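Local coordinates for protein membrane attack complex assembly inhibitor BGA71 (Borreliella bavariensis, PDB 6FMH) that inhibits assembly of the complement membrane attack complex and so probably helps this Lyme disease spirochaete evade host immunity, at residues T64-L69 with Q74-L79; I159-K164 with A177-E182. All blocks are in the same frame, centred on the assembly; numbering follows the deposited sequence.

Contact 1: T64-L69 with Q74-L79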
ATOM      1  N   THR A  64      12.439  -5.751  -4.548  1.00 14.88           N
ATOM      2  CA  THR A  64      13.590  -5.179  -5.293  1.00 13.96           C
ATOM      3  C   THR A  64      14.514  -6.228  -5.841  1.00 12.44           C
ATOM      4  O   THR A  64      14.813  -6.255  -6.994  1.00 11.33           O
ATOM      5  CB  THR A  64      14.401  -4.160  -4.447  1.00 14.38           C
ATOM      6  OG1 THR A  64      13.698  -2.905  -4.395  1.00 11.78           O
ATOM      7  CG2 THR A  64      15.723  -3.872  -5.102  1.00 15.31           C
ATOM      8  N   ILE A  65      14.842  -7.186  -4.999  1.00 12.99           N
ATOM      9  CA  ILE A  65      15.803  -8.242  -5.372  1.00 12.21           C
ATOM     10  C   ILE A  65      15.277  -9.115  -6.478  1.00 11.72           C
ATOM     11  O   ILE A  65      15.905  -9.251  -7.510  1.00 11.88           O
ATOM     12  CB  ILE A  65      16.145  -9.158  -4.161  1.00 11.89           C
ATOM     13  CG1 ILE A  65      16.752  -8.365  -3.006  1.00 10.91           C
ATOM     14  CG2 ILE A  65      17.078 -10.296  -4.576  1.00 12.66           C
ATOM     15  CD1 ILE A  65      18.233  -8.258  -3.040  1.00 10.88           C
ATOM     16  N   TYR A  66      14.097  -9.687  -6.258  1.00 11.59           N
ATOM     17  CA  TYR A  66      13.517 -10.681  -7.166  1.00 10.80           C
ATOM     18  C   TYR A  66      13.221 -10.063  -8.491  1.00 10.57           C
ATOM     19  O   TYR A  66      13.399 -10.696  -9.539  1.00 10.18           O
ATOM     20  CB  TYR A  66      12.241 -11.245  -6.575  1.00 10.84           C
ATOM     21  CG  TYR A  66      12.403 -12.262  -5.438  1.00 11.01           C
ATOM     22  CD1 TYR A  66      13.506 -12.283  -4.624  1.00 11.21           C
ATOM     23  CD2 TYR A  66      11.413 -13.202  -5.209  1.00 11.57           C
ATOM     24  CE1 TYR A  66      13.620 -13.181  -3.602  1.00 11.50           C
ATOM     25  CE2 TYR A  66      11.516 -14.125  -4.205  1.00 11.83           C
ATOM     26  CZ  TYR A  66      12.640 -14.115  -3.405  1.00 11.71           C
ATOM     27  OH  TYR A  66      12.728 -15.007  -2.363  1.00 11.32           O
ATOM     28  N   SER A  67      12.715  -8.842  -8.462  1.00 10.71           N
ATOM     29  CA  SER A  67      12.388  -8.147  -9.720  1.00 11.24           C
ATOM     30  C   SER A  67      13.699  -7.882 -10.397  1.00 11.12           C
ATOM     31  O   SER A  67      13.754  -7.894 -11.619  1.00 11.41           O
ATOM     32  CB  SER A  67      11.578  -6.834  -9.512  1.00 10.91           C
ATOM     33  OG  SER A  67      12.403  -5.807  -8.990  1.00 11.82           O
ATOM     34  N   SER A  68      14.725  -7.591  -9.610  1.00 11.11           N
ATOM     35  CA  SER A  68      16.033  -7.279 -10.163  1.00 12.34           C
ATOM     36  C   SER A  68      16.692  -8.474 -10.831  1.00 13.41           C
ATOM     37  O   SER A  68      17.333  -8.354 -11.876  1.00 13.12           O
ATOM     38  CB  SER A  68      16.974  -6.730  -9.086  1.00 12.64           C
ATOM     39  OG  SER A  68      16.599  -5.408  -8.655  1.00 12.77           O
ATOM     40  N   LEU A  69      16.511  -9.634 -10.233  1.00 15.38           N
ATOM     41  CA  LEU A  69      17.030 -10.877 -10.769  1.00 17.11           C
ATOM     42  C   LEU A  69      15.979 -11.636 -11.548  1.00 17.81           C
ATOM     43  O   LEU A  69      16.136 -12.833 -11.841  1.00 17.70           O
ATOM     44  CB  LEU A  69      17.505 -11.765  -9.654  1.00 17.72           C
ATOM     45  CG  LEU A  69      18.578 -11.130  -8.785  1.00 17.98           C
ATOM     46  CD1 LEU A  69      18.831 -12.028  -7.595  1.00 18.02           C
ATOM     47  CD2 LEU A  69      19.834 -10.952  -9.603  1.00 18.98           C
ATOM     48  N   GLN A  74      17.623 -19.500  -9.570  1.00 13.68           N
ATOM     49  CA  GLN A  74      19.035 -19.790  -9.514  1.00 13.31           C
ATOM     50  C   GLN A  74      19.871 -18.584  -9.059  1.00 13.75           C
ATOM     51  O   GLN A  74      20.623 -18.653  -8.097  1.00 12.44           O
ATOM     52  CB  GLN A  74      19.514 -20.264 -10.882  1.00 12.14           C
ATOM     53  CG  GLN A  74      20.798 -20.985 -10.737  1.00 11.29           C
ATOM     54  CD  GLN A  74      21.056 -22.004 -11.734  1.00 10.62           C
ATOM     55  OE1 GLN A  74      20.165 -22.466 -12.461  1.00  9.26           O
ATOM     56  NE2 GLN A  74      22.309 -22.478 -11.695  1.00 10.30           N
ATOM     57  N   LYS A  75      19.645 -17.492  -9.737  1.00 15.47           N
ATOM     58  CA  LYS A  75      20.224 -16.228  -9.368  1.00 19.56           C
ATOM     59  C   LYS A  75      19.950 -15.798  -7.919  1.00 21.96           C
ATOM     60  O   LYS A  75      20.854 -15.319  -7.221  1.00 22.59           O
ATOM     61  CB  LYS A  75      19.709 -15.160 -10.324  1.00 20.42           C
ATOM     62  CG  LYS A  75      20.211 -15.369 -11.745  1.00 20.41           C
ATOM     63  CD  LYS A  75      19.744 -14.266 -12.657  1.00 22.01           C
ATOM     64  CE  LYS A  75      20.439 -14.330 -13.999  1.00 21.80           C
ATOM     65  NZ  LYS A  75      20.784 -12.964 -14.476  1.00 23.15           N
ATOM     66  N   ILE A  76      18.723 -16.002  -7.456  1.00 23.55           N
ATOM     67  CA  ILE A  76      18.368 -15.643  -6.114  1.00 27.23           C
ATOM     68  C   ILE A  76      19.136 -16.506  -5.146  1.00 27.76           C
ATOM     69  O   ILE A  76      19.474 -16.073  -4.041  1.00 28.28           O
ATOM     70  CB  ILE A  76      16.853 -15.868  -5.863  1.00 30.63           C
ATOM     71  CG1 ILE A  76      16.014 -14.862  -6.636  1.00 34.76           C
ATOM     72  CG2 ILE A  76      16.490 -15.763  -4.376  1.00 32.63           C
ATOM     73  CD1 ILE A  76      14.576 -15.305  -6.811  1.00 39.72           C
ATOM     74  N   ASN A  77      19.290 -17.770  -5.498  1.00 27.54           N
ATOM     75  CA  ASN A  77      20.023 -18.691  -4.635  1.00 27.92           C
ATOM     76  C   ASN A  77      21.477 -18.299  -4.520  1.00 24.25           C
ATOM     77  O   ASN A  77      22.071 -18.413  -3.470  1.00 24.48           O
ATOM     78  CB  ASN A  77      19.895 -20.133  -5.145  1.00 26.67           C
ATOM     79  CG  ASN A  77      18.597 -20.790  -4.757  1.00 28.15           C
ATOM     80  OD1 ASN A  77      17.928 -21.349  -5.624  1.00 38.64           O
ATOM     81  ND2 ASN A  77      18.225 -20.764  -3.488  1.00 27.77           N
ATOM     82  N   THR A  78      22.049 -17.858  -5.613  1.00 24.31           N
ATOM     83  CA  THR A  78      23.442 -17.389  -5.616  1.00 24.92           C
ATOM     84  C   THR A  78      23.623 -16.195  -4.708  1.00 25.49           C
ATOM     85  O   THR A  78      24.621 -16.105  -3.957  1.00 26.67           O
ATOM     86  CB  THR A  78      23.826 -16.970  -7.032  1.00 24.74           C
ATOM     87  OG1 THR A  78      23.437 -18.030  -7.930  1.00 28.36           O
ATOM     88  CG2 THR A  78      25.279 -16.721  -7.158  1.00 25.04           C
ATOM     89  N   LEU A  79      22.664 -15.273  -4.785  1.00 23.34           N
ATOM     90  CA  LEU A  79      22.719 -14.104  -3.966  1.00 22.79           C
ATOM     91  C   LEU A  79      22.586 -14.515  -2.516  1.00 20.34           C
ATOM     92  O   LEU A  79      23.188 -13.917  -1.627  1.00 21.11           O
ATOM     93  CB  LEU A  79      21.594 -13.127  -4.336  1.00 24.56           C
ATOM     94  CG  LEU A  79      21.497 -11.827  -3.481  1.00 25.80           C
ATOM     95  CD1 LEU A  79      22.838 -11.191  -3.147  1.00 26.19           C
ATOM     96  CD2 LEU A  79      20.645 -10.792  -4.174  1.00 26.18           C
TER

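Contact 2: I159-K164 with A177-E182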
ATOM      1  N   ILE A 159      26.126 -11.143  -9.707  1.00 11.71           N
ATOM      2  CA  ILE A 159      25.859 -12.572  -9.838  1.00 12.26           C
ATOM      3  C   ILE A 159      26.814 -13.220 -10.851  1.00 13.72           C
ATOM      4  O   ILE A 159      27.378 -14.289 -10.595  1.00 13.84           O
ATOM      5  CB  ILE A 159      24.407 -12.879 -10.280  1.00 11.59           C
ATOM      6  CG1 ILE A 159      23.357 -12.303  -9.277  1.00 12.06           C
ATOM      7  CG2 ILE A 159      24.228 -14.369 -10.531  1.00 11.22           C
ATOM      8  CD1 ILE A 159      23.363 -12.878  -7.879  1.00 12.43           C
ATOM      9  N   ASP A 160      26.961 -12.599 -12.018  1.00 14.93           N
ATOM     10  CA  ASP A 160      27.867 -13.116 -13.007  1.00 15.96           C
ATOM     11  C   ASP A 160      29.308 -13.133 -12.482  1.00 16.87           C
ATOM     12  O   ASP A 160      30.019 -14.121 -12.663  1.00 17.31           O
ATOM     13  CB  ASP A 160      27.835 -12.241 -14.231  1.00 16.23           C
ATOM     14  CG  ASP A 160      26.566 -12.289 -14.929  1.00 17.17           C
ATOM     15  OD1 ASP A 160      25.648 -13.058 -14.534  1.00 19.32           O
ATOM     16  OD2 ASP A 160      26.462 -11.512 -15.893  1.00 18.79           O
ATOM     17  N   ASP A 161      29.745 -12.012 -11.908  1.00 16.36           N
ATOM     18  CA  ASP A 161      31.090 -11.916 -11.351  1.00 15.57           C
ATOM     19  C   ASP A 161      31.351 -12.991 -10.334  1.00 13.24           C
ATOM     20  O   ASP A 161      32.421 -13.570 -10.297  1.00 13.01           O
ATOM     21  CB  ASP A 161      31.302 -10.537 -10.698  1.00 16.18           C
ATOM     22  CG  ASP A 161      31.720  -9.460 -11.697  1.00 17.46           C
ATOM     23  OD1 ASP A 161      31.967  -9.753 -12.890  1.00 15.43           O
ATOM     24  OD2 ASP A 161      31.786  -8.288 -11.278  1.00 21.10           O
ATOM     25  N   TYR A 162      30.356 -13.264  -9.528  1.00 12.46           N
ATOM     26  CA  TYR A 162      30.474 -14.291  -8.497  1.00 12.45           C
ATOM     27  C   TYR A 162      30.670 -15.672  -9.099  1.00 13.09           C
ATOM     28  O   TYR A 162      31.548 -16.410  -8.688  1.00 13.14           O
ATOM     29  CB  TYR A 162      29.231 -14.283  -7.598  1.00 11.41           C
ATOM     30  CG  TYR A 162      29.316 -15.220  -6.421  1.00 10.70           C
ATOM     31  CD1 TYR A 162      29.985 -14.835  -5.255  1.00 10.61           C
ATOM     32  CD2 TYR A 162      28.699 -16.499  -6.447  1.00  9.84           C
ATOM     33  CE1 TYR A 162      30.067 -15.698  -4.159  1.00  9.90           C
ATOM     34  CE2 TYR A 162      28.759 -17.330  -5.372  1.00  9.38           C
ATOM     35  CZ  TYR A 162      29.452 -16.937  -4.243  1.00  9.46           C
ATOM     36  OH  TYR A 162      29.530 -17.760  -3.165  1.00  9.34           O
ATOM     37  N   ASN A 163      29.864 -16.005 -10.098  1.00 14.54           N
ATOM     38  CA  ASN A 163      29.976 -17.293 -10.742  1.00 15.78           C
ATOM     39  C   ASN A 163      31.281 -17.492 -11.493  1.00 17.07           C
ATOM     40  O   ASN A 163      31.775 -18.645 -11.586  1.00 20.39           O
ATOM     41  CB  ASN A 163      28.825 -17.515 -11.694  1.00 16.10           C
ATOM     42  CG  ASN A 163      27.549 -17.749 -10.970  1.00 16.88           C
ATOM     43  OD1 ASN A 163      27.538 -18.327  -9.898  1.00 17.37           O
ATOM     44  ND2 ASN A 163      26.453 -17.286 -11.530  1.00 18.61           N
ATOM     45  N   LYS A 164      31.869 -16.408 -11.989  1.00 15.74           N
ATOM     46  CA  LYS A 164      33.179 -16.488 -12.602  1.00 15.96           C
ATOM     47  C   LYS A 164      34.312 -16.356 -11.568  1.00 17.91           C
ATOM     48  O   LYS A 164      35.489 -16.473 -11.913  1.00 20.61           O
ATOM     49  CB  LYS A 164      33.352 -15.481 -13.733  1.00 15.00           C
ATOM     50  CG  LYS A 164      32.305 -15.628 -14.833  1.00 14.55           C
ATOM     51  CD  LYS A 164      32.349 -14.479 -15.861  1.00 14.08           C
ATOM     52  CE  LYS A 164      31.136 -14.536 -16.772  1.00 13.49           C
ATOM     53  NZ  LYS A 164      31.216 -13.701 -17.994  1.00 13.67           N
ATOM     54  N   ALA A 177      33.733  -9.282   0.500  1.00 13.96           N
ATOM     55  CA  ALA A 177      33.350  -8.142   1.315  1.00 13.23           C
ATOM     56  C   ALA A 177      33.776  -6.828   0.672  1.00 12.89           C
ATOM     57  O   ALA A 177      33.008  -5.855   0.693  1.00 13.62           O
ATOM     58  CB  ALA A 177      33.971  -8.241   2.675  1.00 13.52           C
ATOM     59  N   THR A 178      34.962  -6.793   0.089  1.00 11.45           N
ATOM     60  CA  THR A 178      35.424  -5.561  -0.488  1.00 11.89           C
ATOM     61  C   THR A 178      34.588  -5.197  -1.707  1.00 12.12           C
ATOM     62  O   THR A 178      34.201  -4.034  -1.872  1.00 12.17           O
ATOM     63  CB  THR A 178      36.904  -5.655  -0.886  1.00 11.41           C
ATOM     64  OG1 THR A 178      37.646  -6.030   0.260  1.00 11.64           O
ATOM     65  CG2 THR A 178      37.437  -4.384  -1.423  1.00 11.38           C
ATOM     66  N   TYR A 179      34.278  -6.203  -2.505  1.00 11.97           N
ATOM     67  CA  TYR A 179      33.501  -6.000  -3.686  1.00 12.09           C
ATOM     68  C   TYR A 179      32.110  -5.424  -3.340  1.00 13.29           C
ATOM     69  O   TYR A 179      31.630  -4.491  -3.996  1.00 13.81           O
ATOM     70  CB  TYR A 179      33.384  -7.321  -4.431  1.00 10.92           C
ATOM     71  CG  TYR A 179      32.583  -7.262  -5.703  1.00 10.61           C
ATOM     72  CD1 TYR A 179      31.215  -7.267  -5.690  1.00 10.45           C
ATOM     73  CD2 TYR A 179      33.215  -7.291  -6.932  1.00 10.88           C
ATOM     74  CE1 TYR A 179      30.497  -7.228  -6.863  1.00 10.75           C
ATOM     75  CE2 TYR A 179      32.507  -7.285  -8.126  1.00 10.95           C
ATOM     76  CZ  TYR A 179      31.154  -7.241  -8.089  1.00 11.03           C
ATOM     77  OH  TYR A 179      30.453  -7.168  -9.263  1.00 11.45           O
ATOM     78  N   MET A 180      31.424  -6.058  -2.391  1.00 14.34           N
ATOM     79  CA  MET A 180      30.096  -5.634  -2.032  1.00 14.21           C
ATOM     80  C   MET A 180      30.158  -4.223  -1.488  1.00 18.38           C
ATOM     81  O   MET A 180      29.301  -3.394  -1.818  1.00 20.08           O
ATOM     82  CB  MET A 180      29.508  -6.566  -1.004  1.00 12.41           C
ATOM     83  CG  MET A 180      29.170  -7.956  -1.523  1.00 11.38           C
ATOM     84  SD  MET A 180      28.111  -8.101  -2.944  1.00  9.42           S
ATOM     85  CE  MET A 180      26.603  -7.579  -2.367  1.00  9.18           C
ATOM     86  N   LYS A 181      31.204  -3.915  -0.703  1.00 21.95           N
ATOM     87  CA  LYS A 181      31.394  -2.557  -0.201  1.00 22.68           C
ATOM     88  C   LYS A 181      31.558  -1.514  -1.338  1.00 23.98           C
ATOM     89  O   LYS A 181      30.962  -0.440  -1.284  1.00 24.94           O
ATOM     90  CB  LYS A 181      32.612  -2.508   0.729  1.00 25.19           C
ATOM     91  CG  LYS A 181      32.270  -2.791   2.171  1.00 28.06           C
ATOM     92  CD  LYS A 181      33.470  -2.736   3.100  1.00 29.79           C
ATOM     93  CE  LYS A 181      34.285  -4.020   3.028  1.00 32.42           C
ATOM     94  NZ  LYS A 181      35.331  -4.105   4.100  1.00 35.85           N
ATOM     95  N   GLU A 182      32.404  -1.822  -2.330  1.00 23.65           N
ATOM     96  CA  GLU A 182      32.766  -0.869  -3.389  1.00 25.58           C
ATOM     97  C   GLU A 182      31.659  -0.708  -4.487  1.00 23.24           C
ATOM     98  O   GLU A 182      31.631   0.295  -5.226  1.00 20.82           O
ATOM     99  CB  GLU A 182      34.192  -1.161  -3.956  1.00 29.22           C
ATOM    100  CG  GLU A 182      35.315  -1.149  -2.862  1.00 36.94           C
ATOM    101  CD  GLU A 182      35.371   0.136  -1.984  1.00 43.53           C
ATOM    102  OE1 GLU A 182      35.482   1.234  -2.567  1.00 47.54           O
ATOM    103  OE2 GLU A 182      35.312   0.075  -0.708  1.00 45.46           O
TER

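Contact 1: T64-L69 with Q74-L79
T64 O is gripped twice in the last turn of helix 55-68, just before L69, the residue that then packs across onto K75, I76 and L79. S68 N reaches this oxygen at 2.9 Å and S68 OG reaches it at 2.6 Å, from opposite faces of the carbonyl plane. L69 is the first residue to leave helical backbone angles, and its side chain turns toward helix 73-88. L69 CB lies alongside K75 CB at 4.1 Å. Further out, the CD1 branch of L69 sits 3.9 Å from K75 O and also against I76 CA and CG1, with L79 CD2 beyond.

The I76 side chain crosses that of Y66 at about a right angle. Its CD1 stands 3.8 Å from the centroid of the Y66 ring and 7° off the ring normal, the geometry of a CH-pi contact over the centre of one face. Chi2 of I76, near 161°, extends CD1 away from its own helix to reach that face, while the other branch, CG2, meets Y66 CE1 at 3.9 Å. The hydroxyl of Y66 is hydrogen-bonded to D35, which probably helps to hold the ring in place.

Nearby, I65 presents both branches to a single methyl: CG2 and CD1 lie 3.6 and 3.7 Å from L79 CD2. L79 CG, anti to the backbone N (chi1 178°), carries CD2 out to them. F41, from a loop, touches both I65 and I76.

The pairing is that of consecutive helices, 55-68 and 73-88, joined by a short connection. No hydrogen bond crosses between the segments; methyl, ring and CH-pi contacts do, which implies cohesion by apolar packing, while Y66 OH and K75 NZ bond outside the pair, to D35 and to N156 on helix 127-163.

Contact 2: I159-K164 with A177-E182
D161 and Y179 alone join these two segments, and the contact can be traced outward along the aspartate. D161 CB points toward helix 173-183 and comes within 3.8 Å of Y179 OH. At D161 CG the same hydroxyl is 3.6 Å away, and at D161 OD2 the distance falls to 2.7 Å, where Y179 OH donates a hydrogen bond. The donor approaches on the anti side of OD2 and stands 21° out of the carboxylate plane. OD2 also lies 3.4 Å from Y179 CE2, meeting the ring at its edge and near its plane, whereas the carboxylate itself is turned 83° from the ring.

Within this all-helical fold the bond spans the end of the long helix 127-163 and the short helix 173-183 that follows it. The closest CA atoms, those of D161 and Y179, are 10.0 Å apart, a gap bridged mostly by the tyrosine, with the aspartate reaching from the other side. Chi1 of Y179, 180°, sets its CG anti to the backbone N and extends the ring toward the aspartate. I169, in the connection between the two helices, touches Y179, and the phenol oxygen has a second hydrogen-bonding partner in T158 OG1, one turn before D161.

How the contacts relate
Contact 1 comes first along the chain and closes before contact 2 opens; their centres are 14 Å apart. Each joins two helices that follow one another in sequence, 55-68 with 73-88 and 127-163 with 173-183. Contact 1 is the more central, about 10 Å from the centre of the chain against about 17 Å for contact 2, centre to centre. The two meet directly: T78 CG2 lies 3.5 Å from Y162 CD2, and L69 CD2 lies 3.8 Å from I159 CG1. The end of helix 127-163 thus packs against the first pair through I159 and Y162 while D161 carries the bond to helix 173-183, linking a buried apolar junction to a more peripheral polar one.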